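Local coordinates for ribose 5-phosphate isomerase B (PDB 4EM8), which probably catalyses the interconversion of ribose 5-phosphate and ribulose 5-phosphate, at residues R9-L23 against E35-V48. Residues are numbered along the deposited sequence; the frame is centred on the assembly and turned at random.
Sequences RVFLSSDHAGVELRL and EVFDCGCDPKEHSV
Phe-11 and Phe-37 form an offset stack, with ring planes 14° apart and centroids separated by 4.6 Å. Both side chains point the same way from neighbouring parallel strands. One face of Phe-11 carries Phe-37; its edge meets the sulfur of Cys-39. Val-10 O lies at the edge of Phe-37. The guanidinium of Arg-9 meets Glu-35 near its own plane, in a salt bridge of 2.9 Å from Arg-9 NH1 to Glu-35 OE1. A bend at chi3 (54°) brings NH1 there, while NE bonds Ser-65. Beyond the strands, Ser-47 CA sits over one face of the His-16 ring in a CH-pi contact. His-16 also packs on Arg-142 of the second subunit.

Arg-22 reaches from the helix to the chain after strand 35-38. Gly-40 lies over one face of its guanidinium. Arg-22 NH1 makes a salt bridge with Asp-38 OD2 (3.0 Å) on the syn side, the two planes 62° apart. Arg-22 NH2 donates hydrogen bonds to Cys-41 O (2.9 Å) and Ser-14 OG (2.9 Å). The other carboxylate oxygen of Asp-38, OD1, accepts from Gly-40 N, which makes an Asx turn. The peptide before Cys-41 is cis. A water joins Asp-15 OD2 to Val-48 O.

Backbone bonds pair strands 9-14 and 35-38 in parallel. With helix 19-31 they form a beta-alpha-beta unit at one edge of the parallel sheet. The turn after strand 9-14 carries Asp-15 and His-16, predicted to bind D-ribulose 5-phosphate. Arg-142 is predicted to bind it too, so the site probably lies at the subunit interface.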
loop_
_atom_site.group_PDB
_atom_site.type_symbol
_atom_site.label_atom_id
_atom_site.label_comp_id
_atom_site.label_asym_id
_atom_site.label_seq_id
_atom_site.Cartn_x
_atom_site.Cartn_y
_atom_site.Cartn_z
ATOM N N ARG A 9 0.997 20.966 -8.372
ATOM C CA ARG A 9 1.989 21.049 -7.325
ATOM C C ARG A 9 2.278 19.623 -6.844
ATOM O O ARG A 9 1.347 18.875 -6.551
ATOM C CB ARG A 9 1.468 21.886 -6.148
ATOM C CG ARG A 9 1.259 23.363 -6.458
ATOM C CD ARG A 9 0.285 24.043 -5.495
ATOM N NE ARG A 9 0.674 23.853 -4.098
ATOM C CZ ARG A 9 1.684 24.484 -3.497
ATOM N NH1 ARG A 9 2.426 25.375 -4.157
ATOM N NH2 ARG A 9 1.946 24.235 -2.214
ATOM N N VAL A 10 3.558 19.274 -6.757
ATOM C CA VAL A 10 3.957 17.969 -6.271
ATOM C C VAL A 10 5.162 18.090 -5.344
ATOM O O VAL A 10 6.115 18.829 -5.621
ATOM C CB VAL A 10 4.279 17.025 -7.461
ATOM C CG1 VAL A 10 4.654 15.621 -6.980
ATOM C CG2 VAL A 10 3.073 16.939 -8.384
ATOM N N PHE A 11 5.098 17.356 -4.242
ATOM C CA PHE A 11 6.213 17.211 -3.329
ATOM C C PHE A 11 6.781 15.785 -3.439
ATOM O O PHE A 11 6.048 14.761 -3.351
ATOM C CB PHE A 11 5.767 17.535 -1.884
ATOM C CG PHE A 11 5.315 18.963 -1.687
ATOM C CD1 PHE A 11 4.061 19.384 -2.131
ATOM C CD2 PHE A 11 6.139 19.896 -1.022
ATOM C CE1 PHE A 11 3.657 20.712 -1.960
ATOM C CE2 PHE A 11 5.734 21.222 -0.832
ATOM C CZ PHE A 11 4.487 21.630 -1.296
ATOM N N LEU A 12 8.096 15.701 -3.598
ATOM C CA LEU A 12 8.738 14.411 -3.829
ATOM C C LEU A 12 9.806 14.136 -2.802
ATOM O O LEU A 12 10.558 15.040 -2.433
ATOM C CB LEU A 12 9.377 14.388 -5.205
ATOM C CG LEU A 12 8.438 14.540 -6.421
ATOM C CD1 LEU A 12 8.478 15.972 -6.976
ATOM C CD2 LEU A 12 8.803 13.543 -7.524
ATOM N N SER A 13 9.885 12.891 -2.346
ATOM C CA SER A 13 10.999 12.484 -1.518
ATOM C C SER A 13 11.391 11.042 -1.726
ATOM O O SER A 13 10.617 10.229 -2.239
ATOM C CB SER A 13 10.739 12.761 -0.021
ATOM O OG SER A 13 9.959 11.756 0.558
ATOM N N SER A 14 12.617 10.745 -1.300
ATOM C CA SER A 14 13.127 9.412 -1.308
ATOM C C SER A 14 14.181 9.150 -0.245
ATOM O O SER A 14 14.701 10.065 0.447
ATOM C CB SER A 14 13.749 9.103 -2.688
ATOM O OG SER A 14 15.023 9.725 -2.802
ATOM N N ASP A 15 14.471 7.861 -0.109
ATOM C CA ASP A 15 15.661 7.423 0.576
ATOM C C ASP A 15 16.766 7.303 -0.475
ATOM O O ASP A 15 16.612 7.740 -1.631
ATOM C CB ASP A 15 15.417 6.142 1.417
ATOM C CG ASP A 15 15.236 4.899 0.595
ATOM O OD1 ASP A 15 15.287 4.961 -0.641
ATOM O OD2 ASP A 15 15.022 3.825 1.208
ATOM N N HIS A 16 17.896 6.758 -0.071
ATOM C CA HIS A 16 19.055 6.723 -0.951
ATOM C C HIS A 16 18.783 5.920 -2.193
ATOM O O HIS A 16 19.303 6.246 -3.247
ATOM C CB HIS A 16 20.239 6.111 -0.213
ATOM C CG HIS A 16 19.901 4.828 0.461
ATOM N ND1 HIS A 16 19.168 4.776 1.589
ATOM C CD2 HIS A 16 20.189 3.514 0.115
ATOM C CE1 HIS A 16 19.018 3.492 1.966
ATOM N NE2 HIS A 16 19.632 2.721 1.061
ATOM N N ALA A 17 17.965 4.866 -2.080
ATOM C CA ALA A 17 17.679 3.977 -3.224
ATOM C C ALA A 17 16.915 4.720 -4.317
ATOM O O ALA A 17 17.079 4.454 -5.511
ATOM C CB ALA A 17 16.866 2.754 -2.764
ATOM N N GLY A 18 16.098 5.676 -3.892
ATOM C CA GLY A 18 15.183 6.388 -4.776
ATOM C C GLY A 18 15.660 7.687 -5.385
ATOM O O GLY A 18 14.910 8.304 -6.135
ATOM N N VAL A 19 16.888 8.110 -5.085
ATOM C CA VAL A 19 17.380 9.454 -5.496
ATOM C C VAL A 19 17.349 9.652 -7.007
ATOM O O VAL A 19 16.780 10.637 -7.503
ATOM C CB VAL A 19 18.794 9.741 -4.939
ATOM C CG1 VAL A 19 19.382 10.997 -5.568
ATOM C CG2 VAL A 19 18.770 9.833 -3.400
ATOM N N GLU A 20 17.929 8.716 -7.752
ATOM C CA GLU A 20 17.993 8.828 -9.207
ATOM C C GLU A 20 16.582 8.914 -9.835
ATOM O O GLU A 20 16.323 9.788 -10.644
ATOM C CB GLU A 20 18.806 7.658 -9.788
ATOM C CG GLU A 20 18.808 7.547 -11.302
ATOM C CD GLU A 20 19.839 6.546 -11.838
ATOM O OE1 GLU A 20 20.619 5.976 -11.031
ATOM O OE2 GLU A 20 19.871 6.343 -13.085
ATOM N N LEU A 21 15.663 8.042 -9.428
ATOM C CA LEU A 21 14.321 8.111 -9.962
ATOM C C LEU A 21 13.622 9.413 -9.547
ATOM O O LEU A 21 12.891 10.022 -10.340
ATOM C CB LEU A 21 13.509 6.909 -9.493
ATOM C CG LEU A 21 12.091 6.776 -10.042
ATOM C CD1 LEU A 21 12.099 6.724 -11.581
ATOM C CD2 LEU A 21 11.399 5.566 -9.413
ATOM N N ARG A 22 13.806 9.813 -8.283
ATOM C CA ARG A 22 13.218 11.043 -7.789
ATOM C C ARG A 22 13.620 12.265 -8.640
ATOM O O ARG A 22 12.799 13.153 -8.923
ATOM C CB ARG A 22 13.597 11.255 -6.314
ATOM C CG ARG A 22 12.854 12.415 -5.691
ATOM C CD ARG A 22 13.365 12.800 -4.317
ATOM N NE ARG A 22 14.492 13.706 -4.360
ATOM C CZ ARG A 22 15.650 13.555 -3.722
ATOM N NH1 ARG A 22 16.569 14.520 -3.812
ATOM N NH2 ARG A 22 15.913 12.490 -2.967
ATOM N N LEU A 23 14.875 12.324 -9.030
ATOM C CA LEU A 23 15.376 13.486 -9.777
ATOM C C LEU A 23 14.869 13.423 -11.234
ATOM O O LEU A 23 14.496 14.456 -11.810
ATOM C CB LEU A 23 16.906 13.570 -9.706
ATOM C CG LEU A 23 17.559 13.830 -8.332
ATOM C CD1 LEU A 23 19.087 13.791 -8.461
ATOM C CD2 LEU A 23 17.110 15.138 -7.675
ATOM N N GLU A 35 4.646 22.943 -10.375
ATOM C CA GLU A 35 5.521 23.358 -9.297
ATOM C C GLU A 35 6.012 22.100 -8.616
ATOM O O GLU A 35 5.208 21.280 -8.188
ATOM C CB GLU A 35 4.785 24.155 -8.250
ATOM C CG GLU A 35 4.470 25.578 -8.605
ATOM C CD GLU A 35 4.232 26.380 -7.344
ATOM O OE1 GLU A 35 3.094 26.329 -6.811
ATOM O OE2 GLU A 35 5.196 27.034 -6.883
ATOM N N VAL A 36 7.322 21.969 -8.487
ATOM C CA VAL A 36 7.922 20.747 -7.978
ATOM C C VAL A 36 8.806 21.023 -6.771
ATOM O O VAL A 36 9.691 21.879 -6.818
ATOM C CB VAL A 36 8.743 20.049 -9.091
ATOM C CG1 VAL A 36 9.571 18.911 -8.516
ATOM C CG2 VAL A 36 7.811 19.547 -10.186
ATOM N N PHE A 37 8.580 20.288 -5.691
ATOM C CA PHE A 37 9.259 20.569 -4.428
ATOM C C PHE A 37 10.034 19.323 -3.968
ATOM O O PHE A 37 9.429 18.293 -3.634
ATOM C CB PHE A 37 8.241 21.023 -3.386
ATOM C CG PHE A 37 7.560 22.321 -3.738
ATOM C CD1 PHE A 37 8.096 23.542 -3.328
ATOM C CD2 PHE A 37 6.380 22.329 -4.487
ATOM C CE1 PHE A 37 7.471 24.741 -3.656
ATOM C CE2 PHE A 37 5.751 23.524 -4.823
ATOM C CZ PHE A 37 6.300 24.731 -4.408
ATOM N N ASP A 38 11.360 19.421 -3.995
ATOM C CA ASP A 38 12.276 18.324 -3.604
ATOM C C ASP A 38 12.414 18.330 -2.096
ATOM O O ASP A 38 12.885 19.318 -1.541
ATOM C CB ASP A 38 13.657 18.546 -4.252
ATOM C CG ASP A 38 14.658 17.416 -3.966
ATOM O OD1 ASP A 38 14.568 16.751 -2.926
ATOM O OD2 ASP A 38 15.584 17.226 -4.774
ATOM N N CYS A 39 11.997 17.249 -1.432
ATOM C CA CYS A 39 12.082 17.145 0.036
ATOM C C CYS A 39 13.129 16.134 0.535
ATOM O O CYS A 39 13.000 15.561 1.621
ATOM C CB CYS A 39 10.714 16.790 0.597
ATOM S SG CYS A 39 9.450 17.997 0.145
ATOM N N GLY A 40 14.157 15.907 -0.270
ATOM C CA GLY A 40 15.270 15.039 0.120
ATOM C C GLY A 40 14.941 13.565 -0.144
ATOM O O GLY A 40 13.852 13.262 -0.589
ATOM N N CYS A 41 15.860 12.646 0.149
ATOM C CA CYS A 41 17.134 12.957 0.844
ATOM C C CYS A 41 18.161 13.598 -0.068
ATOM O O CYS A 41 18.051 13.564 -1.294
ATOM C CB CYS A 41 17.738 11.692 1.429
ATOM S SG CYS A 41 18.181 10.477 0.161
ATOM N N ASP A 42 19.180 14.164 0.546
ATOM C CA ASP A 42 20.277 14.782 -0.179
ATOM C C ASP A 42 20.923 13.679 -1.020
ATOM O O ASP A 42 21.205 12.599 -0.494
ATOM C CB ASP A 42 21.260 15.339 0.852
ATOM C CG ASP A 42 22.423 16.108 0.241
ATOM O OD1 ASP A 42 22.952 15.755 -0.829
ATOM O OD2 ASP A 42 22.847 17.071 0.902
ATOM N N PRO A 43 21.154 13.929 -2.316
ATOM C CA PRO A 43 21.815 12.902 -3.152
ATOM C C PRO A 43 23.184 12.430 -2.649
ATOM O O PRO A 43 23.566 11.306 -2.925
ATOM C CB PRO A 43 21.958 13.580 -4.519
ATOM C CG PRO A 43 20.904 14.641 -4.533
ATOM C CD PRO A 43 20.724 15.096 -3.103
ATOM N N LYS A 44 23.900 13.272 -1.908
ATOM C CA LYS A 44 25.178 12.887 -1.277
ATOM C C LYS A 44 25.020 11.762 -0.234
ATOM O O LYS A 44 25.999 11.152 0.163
ATOM C CB LYS A 44 25.845 14.115 -0.626
ATOM N N GLU A 45 23.794 11.509 0.222
ATOM C CA GLU A 45 23.542 10.504 1.257
ATOM C C GLU A 45 23.447 9.116 0.630
ATOM O O GLU A 45 22.568 8.861 -0.215
ATOM C CB GLU A 45 22.233 10.806 2.023
ATOM C CG GLU A 45 22.260 12.017 2.958
ATOM C CD GLU A 45 23.121 11.800 4.193
ATOM O OE1 GLU A 45 22.864 10.835 4.944
ATOM O OE2 GLU A 45 24.064 12.600 4.416
ATOM N N HIS A 46 24.307 8.211 1.082
ATOM C CA HIS A 46 24.341 6.839 0.553
ATOM C C HIS A 46 23.547 5.829 1.360
ATOM O O HIS A 46 23.257 4.753 0.859
ATOM C CB HIS A 46 25.790 6.395 0.328
ATOM C CG HIS A 46 26.420 6.994 -0.924
ATOM N ND1 HIS A 46 26.117 8.246 -1.375
ATOM C CD2 HIS A 46 27.369 6.474 -1.811
ATOM C CE1 HIS A 46 26.833 8.504 -2.495
ATOM N NE2 HIS A 46 27.602 7.420 -2.759
ATOM N N SER A 47 23.188 6.153 2.600
ATOM C CA SER A 47 22.208 5.365 3.352
ATOM C C SER A 47 21.377 6.200 4.336
ATOM O O SER A 47 21.922 6.781 5.260
ATOM C CB SER A 47 22.886 4.217 4.113
ATOM O OG SER A 47 21.879 3.361 4.624
ATOM N N VAL A 48 20.052 6.256 4.135
ATOM C CA VAL A 48 19.129 6.862 5.097
ATOM C C VAL A 48 17.917 5.949 5.329
ATOM O O VAL A 48 17.809 4.916 4.697
ATOM C CB VAL A 48 18.627 8.253 4.623
ATOM C CG1 VAL A 48 19.777 9.259 4.593
ATOM C CG2 VAL A 48 17.916 8.130 3.272
HETATM O O HOH W 1 15.705 3.435 3.870
HETATM O O HOH W 2 21.777 7.784 -3.434
#